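Local coordinates for putative Oleoyl-[acyl-carrier protein] thioesterase (Lactobacillus plantarum, PDB 2OWN) that probably hydrolyses the thioester of oleoyl-acyl-carrier protein and related acyl-ACPs, releasing the free fatty acid, at residues B[39-44]-B[84-89]; B[117-122]-B[129-134]. All coordinates share one frame; numbering follows the deposited sequence.

Contact 1: residues B[39-44]-B[84-89]; sequences VLASED and IAVRGS
A chi1 of -52° sets CG1 of I84 anti to its carbonyl carbon and hands the other branch, CG2, to A41. CG2 meets A41 CB at 3.4 Å, tighter than usual for two carbons, so these two methyls are packed closely. V86, two residues on and on the same strand face, has CG1 between backbone N and carbonyl carbon (chi1 66°). This methyl reaches the helix backbone at 3.6 Å from A41 O and also flanks the methyl of A41, 4.1 Å from its CB. Both methyls of V86 border S42, CG1 at 4.2 Å from S42 N and CG2 at 4.2 Å from S42 CB. The small A41 thus fits against both I84 and V86, and the axes of the two short segments approach to 8.0 Å at a crossing angle of -55°. I37 and Q45 of the same helix continue the cover over I84 and V86, while Y12 and R98 from the neighbouring strands also border V86. The S42 side chain lies about 4 Å from an unidentified bound molecule. Facing the second subunit, D44 OD1 forms a salt bridge with its R17 NH2. Helix 31-48 on strand 81-91 is the central helix against the curved sheet of the HotDog fold.

Contact 2: residues B[117-122]-B[129-134]; sequences WVMMSQ and KILPEL
The flat group met by M119 is the peptide joining I130 to L131: the selenium of this selenomethionine stands off its N-H side, with SE 3.8 Å from L131 N, while I130 O points away from it. The W117 indole, lying by V65 and R98, takes no part; M119 meets aliphatic side chains and the loop backbone. Leaving the strand with CG beside the backbone N (chi1 -55°), M119 passes along I130, its CG 4.2 Å from I130 CG1. A bend at the last torsion (chi3 76°) then swings the methyl onto L134, where M119 CE and L134 CD1 approach to 3.4 Å, a tight fit. The two side chains cross obliquely, and L131 adds its CG at 4.4 Å from M119 SE. In the HotDog fold of the N-terminal domain, strand 109-121 turns back into the short strand 127-128, whose V128 is backbone-bonded to M119; the chain of 129-134 then peels off the sheet, and the side chain of M119 reaches across to it. Beyond the pair, V61 from the adjoining strand packs against M119, H59 against L134, and A96 and V135 against I130. K129 meets M119 SE through its carbonyl O, at 4.3 Å.

How the contacts relate
Both contacts are apolar, buried and part of the N-terminal HotDog domain, and both rest on its sheet, but with different partners: contact 1 sets a helix on strand 81-91, contact 2 a loop on strand 109-121. Contact 1 lies deeper, its centre 13 Å from that of the chain against 19 Å, and its helix also faces the second subunit, which does not touch contact 2; contact 2 is nearer the surface, with K129 exposed. Branched and alanine methyls make up contact 1, whereas the single bent selenoether chain of M119 makes the contacts of contact 2. The two centres lie about 17 Å apart and the nearest atoms about 5 Å, without touching. Along the chain, contact 1 closes before contact 2 opens.

Contact 1: residues B[39-44]-B[84-89]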
# COMPACT_ATOMS: atom_id res chain seq x y z
N VAL B 39 7.78 11.30 -2.99
CA VAL B 39 7.35 11.46 -4.41
C VAL B 39 5.99 12.20 -4.52
O VAL B 39 5.80 12.95 -5.49
CB VAL B 39 7.41 10.08 -5.17
CG1 VAL B 39 6.70 10.12 -6.55
CG2 VAL B 39 8.86 9.63 -5.31
N LEU B 40 5.07 11.97 -3.56
CA LEU B 40 3.76 12.67 -3.48
C LEU B 40 4.00 14.18 -3.35
O LEU B 40 3.34 14.95 -4.03
CB LEU B 40 2.90 12.19 -2.29
CG LEU B 40 1.49 12.77 -2.12
CD1 LEU B 40 0.60 12.40 -3.30
CD2 LEU B 40 0.87 12.30 -0.82
N ALA B 41 4.93 14.57 -2.46
CA ALA B 41 5.34 15.99 -2.26
C ALA B 41 5.97 16.60 -3.54
O ALA B 41 5.69 17.77 -3.87
CB ALA B 41 6.30 16.12 -1.07
N SER B 42 6.78 15.79 -4.24
CA SER B 42 7.45 16.18 -5.50
C SER B 42 6.45 16.38 -6.65
O SER B 42 6.56 17.36 -7.37
CB SER B 42 8.54 15.16 -5.89
OG SER B 42 9.20 15.50 -7.10
N GLU B 43 5.50 15.44 -6.81
CA GLU B 43 4.44 15.55 -7.86
C GLU B 43 3.51 16.75 -7.62
O GLU B 43 3.11 17.40 -8.59
CB GLU B 43 3.64 14.24 -8.05
CG GLU B 43 4.47 13.09 -8.67
CD GLU B 43 3.70 11.78 -8.93
OE1 GLU B 43 2.44 11.78 -8.95
OE2 GLU B 43 4.37 10.75 -9.15
N ASP B 44 3.20 17.06 -6.35
CA ASP B 44 2.36 18.22 -5.97
C ASP B 44 3.06 19.56 -6.17
O ASP B 44 2.37 20.53 -6.47
CB ASP B 44 1.84 18.09 -4.54
CG ASP B 44 0.92 16.91 -4.37
OD1 ASP B 44 0.38 16.38 -5.37
OD2 ASP B 44 0.74 16.49 -3.22
N ILE B 84 6.32 16.84 4.87
CA ILE B 84 7.22 16.41 3.77
C ILE B 84 7.61 17.67 2.99
O ILE B 84 6.77 18.21 2.26
CB ILE B 84 6.63 15.34 2.78
CG1 ILE B 84 6.05 14.11 3.50
CG2 ILE B 84 7.71 14.90 1.76
CD1 ILE B 84 4.68 14.30 4.08
N ALA B 85 8.85 18.13 3.18
CA ALA B 85 9.42 19.30 2.48
C ALA B 85 10.25 18.75 1.31
O ALA B 85 10.92 17.72 1.47
CB ALA B 85 10.29 20.13 3.40
N VAL B 86 10.18 19.41 0.15
CA VAL B 86 10.89 19.01 -1.09
C VAL B 86 11.50 20.22 -1.83
O VAL B 86 10.98 21.33 -1.73
CB VAL B 86 9.94 18.19 -2.02
CG1 VAL B 86 8.77 19.04 -2.54
CG2 VAL B 86 10.71 17.55 -3.16
N ARG B 87 12.61 19.99 -2.55
CA ARG B 87 13.33 21.02 -3.31
C ARG B 87 14.11 20.45 -4.50
O ARG B 87 14.88 19.50 -4.32
CB ARG B 87 14.28 21.78 -2.36
CG ARG B 87 15.11 22.93 -2.97
CD ARG B 87 15.81 23.78 -1.91
NE ARG B 87 16.89 23.09 -1.20
CZ ARG B 87 17.61 23.57 -0.17
NH1 ARG B 87 17.39 24.79 0.35
NH2 ARG B 87 18.58 22.81 0.37
N GLY B 88 13.91 21.03 -5.69
CA GLY B 88 14.62 20.68 -6.93
C GLY B 88 15.81 21.62 -6.78
O GLY B 88 15.80 22.73 -7.30
N SER B 89 16.80 21.15 -6.01
CA SER B 89 18.00 21.92 -5.63
C SER B 89 18.90 22.40 -6.77
O SER B 89 19.22 23.60 -6.83
CB SER B 89 18.83 21.10 -4.63
OG SER B 89 18.03 20.82 -3.50

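Contact 2: residues B[117-122]-B[129-134]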
# COMPACT_ATOMS: atom_id res chain seq x y z
N TRP B 117 18.03 12.18 -10.85
CA TRP B 117 17.00 11.93 -11.88
C TRP B 117 17.54 12.26 -13.28
O TRP B 117 18.32 13.21 -13.43
CB TRP B 117 15.78 12.79 -11.61
CG TRP B 117 15.07 12.55 -10.31
CD1 TRP B 117 15.44 13.00 -9.07
CD2 TRP B 117 13.81 11.88 -10.13
NE1 TRP B 117 14.52 12.61 -8.13
CE2 TRP B 117 13.51 11.93 -8.74
CE3 TRP B 117 12.92 11.22 -11.01
CZ2 TRP B 117 12.34 11.34 -8.19
CZ3 TRP B 117 11.74 10.63 -10.46
CH2 TRP B 117 11.47 10.69 -9.06
N VAL B 118 17.09 11.50 -14.29
CA VAL B 118 17.47 11.67 -15.72
C VAL B 118 16.22 11.68 -16.63
O VAL B 118 15.21 11.05 -16.28
CB VAL B 118 18.46 10.56 -16.19
CG1 VAL B 118 19.76 10.66 -15.42
CG2 VAL B 118 17.86 9.16 -16.05
N MSE B 119 16.30 12.40 -17.76
CA MSE B 119 15.18 12.47 -18.72
C MSE B 119 15.33 11.37 -19.77
O MSE B 119 16.30 11.38 -20.54
CB MSE B 119 15.04 13.83 -19.40
CG MSE B 119 14.92 14.99 -18.44
SE MSE B 119 13.91 16.46 -19.21
CE MSE B 119 12.15 15.66 -19.01
N MSE B 120 14.38 10.42 -19.77
CA MSE B 120 14.32 9.29 -20.71
C MSE B 120 13.27 9.60 -21.77
O MSE B 120 12.16 10.01 -21.43
CB MSE B 120 13.94 7.98 -19.99
CG MSE B 120 15.00 7.43 -19.05
SE MSE B 120 16.60 6.75 -19.95
CE MSE B 120 15.80 5.27 -20.93
N SER B 121 13.63 9.39 -23.05
CA SER B 121 12.73 9.64 -24.19
C SER B 121 11.60 8.59 -24.23
O SER B 121 11.81 7.44 -23.84
CB SER B 121 13.50 9.64 -25.52
OG SER B 121 12.67 9.93 -26.63
N GLN B 122 10.41 9.01 -24.69
CA GLN B 122 9.23 8.11 -24.78
C GLN B 122 9.35 7.09 -25.92
O GLN B 122 9.06 5.91 -25.71
CB GLN B 122 7.93 8.92 -24.92
CG GLN B 122 7.62 9.88 -23.74
CD GLN B 122 7.41 9.20 -22.37
OE1 GLN B 122 7.66 9.81 -21.33
NE2 GLN B 122 6.97 7.94 -22.36
N LYS B 129 19.08 15.02 -23.04
CA LYS B 129 19.53 16.20 -22.25
C LYS B 129 18.35 16.81 -21.49
O LYS B 129 17.20 16.71 -21.95
CB LYS B 129 20.18 17.27 -23.15
CG LYS B 129 21.42 16.80 -23.89
CD LYS B 129 21.99 17.91 -24.76
CE LYS B 129 23.23 17.45 -25.49
NZ LYS B 129 23.79 18.52 -26.37
N ILE B 130 18.64 17.42 -20.33
CA ILE B 130 17.61 18.07 -19.50
C ILE B 130 17.15 19.38 -20.16
O ILE B 130 17.99 20.23 -20.47
CB ILE B 130 18.07 18.33 -18.03
CG1 ILE B 130 18.44 17.02 -17.33
CG2 ILE B 130 16.97 19.05 -17.22
CD1 ILE B 130 18.86 17.17 -15.88
N LEU B 131 15.84 19.51 -20.36
CA LEU B 131 15.22 20.70 -20.95
C LEU B 131 15.10 21.73 -19.81
O LEU B 131 14.48 21.40 -18.79
CB LEU B 131 13.82 20.38 -21.51
CG LEU B 131 13.69 19.30 -22.59
CD1 LEU B 131 12.23 19.04 -22.90
CD2 LEU B 131 14.46 19.65 -23.86
N PRO B 132 15.72 22.94 -19.95
CA PRO B 132 15.62 23.97 -18.87
C PRO B 132 14.19 24.46 -18.54
O PRO B 132 13.97 24.90 -17.41
CB PRO B 132 16.53 25.11 -19.37
CG PRO B 132 16.60 24.93 -20.81
CD PRO B 132 16.56 23.45 -21.05
N GLU B 133 13.25 24.41 -19.50
CA GLU B 133 11.83 24.79 -19.29
C GLU B 133 11.12 23.88 -18.26
O GLU B 133 10.28 24.36 -17.50
CB GLU B 133 11.02 24.83 -20.61
CG GLU B 133 10.87 23.48 -21.37
CD GLU B 133 10.10 23.59 -22.69
OE1 GLU B 133 9.49 24.64 -22.99
OE2 GLU B 133 10.10 22.58 -23.43
N LEU B 134 11.45 22.58 -18.26
CA LEU B 134 10.89 21.58 -17.31
C LEU B 134 11.54 21.60 -15.89
O LEU B 134 11.02 20.94 -14.99
CB LEU B 134 10.95 20.16 -17.90
CG LEU B 134 10.30 19.95 -19.28
CD1 LEU B 134 10.46 18.51 -19.71
CD2 LEU B 134 8.82 20.34 -19.32